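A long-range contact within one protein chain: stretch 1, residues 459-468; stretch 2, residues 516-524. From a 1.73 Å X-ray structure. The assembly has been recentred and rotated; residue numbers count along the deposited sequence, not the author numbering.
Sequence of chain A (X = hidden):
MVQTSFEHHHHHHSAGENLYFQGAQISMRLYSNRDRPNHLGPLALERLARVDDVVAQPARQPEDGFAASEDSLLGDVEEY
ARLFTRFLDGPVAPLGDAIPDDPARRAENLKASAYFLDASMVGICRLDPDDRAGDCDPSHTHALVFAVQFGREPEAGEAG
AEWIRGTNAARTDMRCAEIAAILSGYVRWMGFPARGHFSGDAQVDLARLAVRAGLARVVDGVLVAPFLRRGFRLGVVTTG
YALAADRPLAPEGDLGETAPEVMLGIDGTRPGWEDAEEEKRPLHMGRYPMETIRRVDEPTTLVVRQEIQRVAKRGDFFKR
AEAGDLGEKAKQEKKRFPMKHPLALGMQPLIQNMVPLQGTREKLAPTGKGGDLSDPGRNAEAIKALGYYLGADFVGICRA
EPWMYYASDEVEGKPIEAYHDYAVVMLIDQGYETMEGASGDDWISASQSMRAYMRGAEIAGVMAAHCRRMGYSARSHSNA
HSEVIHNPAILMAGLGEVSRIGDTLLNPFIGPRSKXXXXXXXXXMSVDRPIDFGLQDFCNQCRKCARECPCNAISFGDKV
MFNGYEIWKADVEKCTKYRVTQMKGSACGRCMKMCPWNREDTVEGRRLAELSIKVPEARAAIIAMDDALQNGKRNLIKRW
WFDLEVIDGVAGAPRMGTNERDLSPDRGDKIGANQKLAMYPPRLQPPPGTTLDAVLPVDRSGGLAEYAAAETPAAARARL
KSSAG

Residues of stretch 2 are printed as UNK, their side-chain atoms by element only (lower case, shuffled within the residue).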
# COMPACT_ATOMS: atom_id res chain seq x y z
N ILE A 459 6.95 4.02 6.40
CA ILE A 459 7.13 3.03 7.45
C ILE A 459 8.55 2.47 7.46
O ILE A 459 9.21 2.41 8.51
CB ILE A 459 6.08 1.85 7.31
CG1 ILE A 459 4.66 2.42 7.61
CG2 ILE A 459 6.49 0.65 8.17
CD1 ILE A 459 3.59 1.46 7.16
N ALA A 460 9.06 2.16 6.29
CA ALA A 460 10.38 1.60 6.19
C ALA A 460 11.46 2.65 6.42
O ALA A 460 12.52 2.31 6.89
CB ALA A 460 10.62 0.90 4.83
N GLY A 461 11.20 3.88 6.06
CA GLY A 461 12.14 4.97 6.34
C GLY A 461 12.32 5.14 7.81
O GLY A 461 13.43 5.28 8.30
N VAL A 462 11.21 5.13 8.55
CA VAL A 462 11.25 5.25 10.02
C VAL A 462 11.98 4.06 10.62
O VAL A 462 12.83 4.20 11.50
CB VAL A 462 9.82 5.39 10.59
CG1 VAL A 462 9.84 5.16 12.06
CG2 VAL A 462 9.29 6.77 10.33
N MET A 463 11.68 2.85 10.17
CA MET A 463 12.26 1.64 10.73
C MET A 463 13.75 1.57 10.50
O MET A 463 14.50 1.22 11.41
CB MET A 463 11.55 0.41 10.20
CG MET A 463 10.14 0.27 10.79
SD MET A 463 9.22 -1.07 10.03
CE MET A 463 9.94 -2.49 10.85
N ALA A 464 14.19 1.82 9.30
CA ALA A 464 15.60 1.86 8.98
C ALA A 464 16.32 2.94 9.79
O ALA A 464 17.44 2.71 10.27
CB ALA A 464 15.80 2.07 7.51
N ALA A 465 15.69 4.09 10.00
CA ALA A 465 16.29 5.16 10.85
C ALA A 465 16.47 4.72 12.26
O ALA A 465 17.51 5.00 12.89
CB ALA A 465 15.47 6.42 10.82
N HIS A 466 15.56 3.89 12.77
CA HIS A 466 15.70 3.36 14.09
C HIS A 466 16.81 2.37 14.21
O HIS A 466 17.58 2.36 15.17
CB HIS A 466 14.38 2.76 14.64
CG HIS A 466 14.42 2.45 16.10
ND1 HIS A 466 14.65 3.41 17.07
CD2 HIS A 466 14.25 1.29 16.75
CE1 HIS A 466 14.65 2.84 18.25
NE2 HIS A 466 14.41 1.55 18.09
N CYS A 467 16.95 1.52 13.22
CA CYS A 467 18.11 0.62 13.17
C CYS A 467 19.44 1.42 13.23
O CYS A 467 20.33 1.00 13.90
CB CYS A 467 18.09 -0.26 11.88
SG CYS A 467 16.83 -1.55 11.96
N ARG A 468 19.52 2.50 12.47
CA ARG A 468 20.74 3.33 12.41
C ARG A 468 20.99 3.99 13.79
O ARG A 468 22.10 4.02 14.25
CB ARG A 468 20.70 4.29 11.32
CG ARG A 468 20.68 3.70 9.94
CD ARG A 468 20.90 4.67 8.81
NE ARG A 468 19.95 5.75 8.83
CZ ARG A 468 18.76 5.76 8.25
NH1 ARG A 468 18.32 4.72 7.58
NH2 ARG A 468 18.00 6.84 8.33
N UNK A 516 4.92 -4.09 -1.85
CA UNK A 516 5.94 -4.38 -0.87
C UNK A 516 6.81 -3.15 -0.74
O UNK A 516 6.97 -2.36 -1.65
o UNK A 516 7.36 -5.33 -2.56
c UNK A 516 6.80 -5.57 -1.30
N UNK A 517 7.39 -3.03 0.44
CA UNK A 517 8.56 -2.19 0.69
C UNK A 517 9.58 -3.11 1.38
O UNK A 517 9.23 -4.01 2.14
c UNK A 517 9.30 0.05 1.75
c UNK A 517 7.63 -1.40 2.93
c UNK A 517 9.63 0.86 0.59
c UNK A 517 8.15 -0.96 1.56
N UNK A 518 10.83 -2.89 1.09
CA UNK A 518 11.95 -3.59 1.69
C UNK A 518 12.92 -2.59 2.29
O UNK A 518 13.15 -1.52 1.74
c UNK A 518 13.85 -5.16 1.32
c UNK A 518 12.71 -4.45 0.67
c UNK A 518 11.81 -5.45 0.03
N UNK A 519 13.38 -2.85 3.52
CA UNK A 519 14.60 -2.23 3.96
C UNK A 519 15.58 -3.28 4.36
O UNK A 519 15.22 -4.28 4.96
c UNK A 519 12.87 -1.85 6.86
c UNK A 519 14.46 -1.16 5.07
c UNK A 519 12.62 -2.29 8.13
c UNK A 519 13.67 -2.57 8.98
c UNK A 519 14.20 -1.68 6.41
c UNK A 519 15.24 -1.88 7.31
c UNK A 519 14.97 -2.36 8.59
N UNK A 520 16.82 -3.05 3.95
CA UNK A 520 17.92 -3.94 4.31
C UNK A 520 18.62 -3.42 5.56
O UNK A 520 18.59 -2.22 5.83
c UNK A 520 18.88 -4.12 3.16
c UNK A 520 18.16 -4.90 2.00
o UNK A 520 19.33 -2.86 2.67
N UNK A 521 19.22 -4.32 6.31
CA UNK A 521 19.89 -3.98 7.53
C UNK A 521 20.91 -5.01 7.92
O UNK A 521 20.85 -6.15 7.52
o UNK A 521 19.52 -3.22 9.85
c UNK A 521 18.88 -3.74 8.66
c UNK A 521 18.03 -4.93 9.01
N UNK A 522 21.80 -4.61 8.86
CA UNK A 522 22.70 -5.54 9.58
C UNK A 522 22.21 -5.98 10.95
O UNK A 522 22.83 -6.86 11.56
c UNK A 522 24.12 -4.92 9.69
o UNK A 522 25.56 -3.82 8.20
o UNK A 522 24.57 -5.75 7.45
c UNK A 522 24.81 -4.84 8.35
N UNK A 523 21.09 -5.45 11.45
CA UNK A 523 20.56 -5.93 12.71
C UNK A 523 20.32 -7.41 12.71
O UNK A 523 19.59 -7.92 11.89
c UNK A 523 19.46 -5.05 15.50
c UNK A 523 17.19 -5.10 14.42
c UNK A 523 19.27 -5.23 13.05
c UNK A 523 18.63 -5.61 14.34
N UNK A 524 20.95 -8.16 13.63
CA UNK A 524 20.75 -9.63 13.64
C UNK A 524 19.34 -10.05 14.03
O UNK A 524 18.86 -9.64 15.09
c UNK A 524 22.07 -7.76 14.49
c UNK A 524 22.81 -9.08 14.71
c UNK A 524 21.79 -10.16 14.70

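Position 516 opens the visible part of the strand with a side chain of one carbon and one oxygen, lying out of reach of the helix. A single carbon ending in oxygen is serine; its hydroxyl is hydrogen-bonded elsewhere in the structure, which satisfies a polar group in a buried place.

Position 517 carries four carbons, forked at the first, with one arm two carbons long. It points toward the helix, and one of its carbons packs on the methyl of Ala460. That pattern is isoleucine. CG1 of Ile517 lies 3.5 Å from CB of Ala460, a tight aliphatic packing.

At position 518 one carbon bears two more, and the side chain points away from the helix. It is valine, an apolar residue suited to its buried place.

Position 519 has one carbon followed by a ring of six carbons, which meets Ala460, Met463, Ala464 and Cys467. It is phenylalanine, covered more than any other residue of this contact. One ring face lies against the helix backbone near CA of Ala464 and C of Met463. CE1 of Phe519 is 3.6 Å from CB of Met463, its CD2 4.0 Å from CB of Ala464, and its CD1 4.1 Å from CB of Ala460. The small alanine side chains let the ring come close to the helix, while the sulfurs of Met463 and Cys467 approach it obliquely.

Position 520 has a carbon carrying one oxygen and one carbon, and points away, touching nothing on the helix. This is threonine; its buried hydroxyl needs a partner and has one elsewhere.

Position 521 repeats that branching but points toward the helix, its oxygen meeting Cys467. It is again threonine. OG1 of Thr521 sits 3.8 Å from SG of Cys467, a contact without a hydrogen bond. The same OG1 accepts a hydrogen bond of 3.2 Å from the backbone N of residue 523, bracing the chain as it leaves the strand.

Position 522 has two carbons, the second carrying two oxygens, and makes no contact with the helix. It is aspartate, whose charge is at home where it is partly exposed and both oxygens are hydrogen-bonded elsewhere.

Position 523 has four carbons forked at the second, one reaching Cys467. This is leucine; CD2 of Leu523 lies 4.3 Å from SG of Cys467, extending the apolar packing past the strand.

Position 524 has three carbons closing a ring onto the backbone N, with nothing on the helix within reach. This is proline, whose ring restrains the loop backbone.

Helix and strand run nearly parallel, at 12°, with no hydrogen bonds between them. Alternate strand residues face Ala460, Met463, Ala464 and Cys467, and Phe519 forms the centre of this apolar packing.

Stretch 2 516-524: SIVFTTDLP
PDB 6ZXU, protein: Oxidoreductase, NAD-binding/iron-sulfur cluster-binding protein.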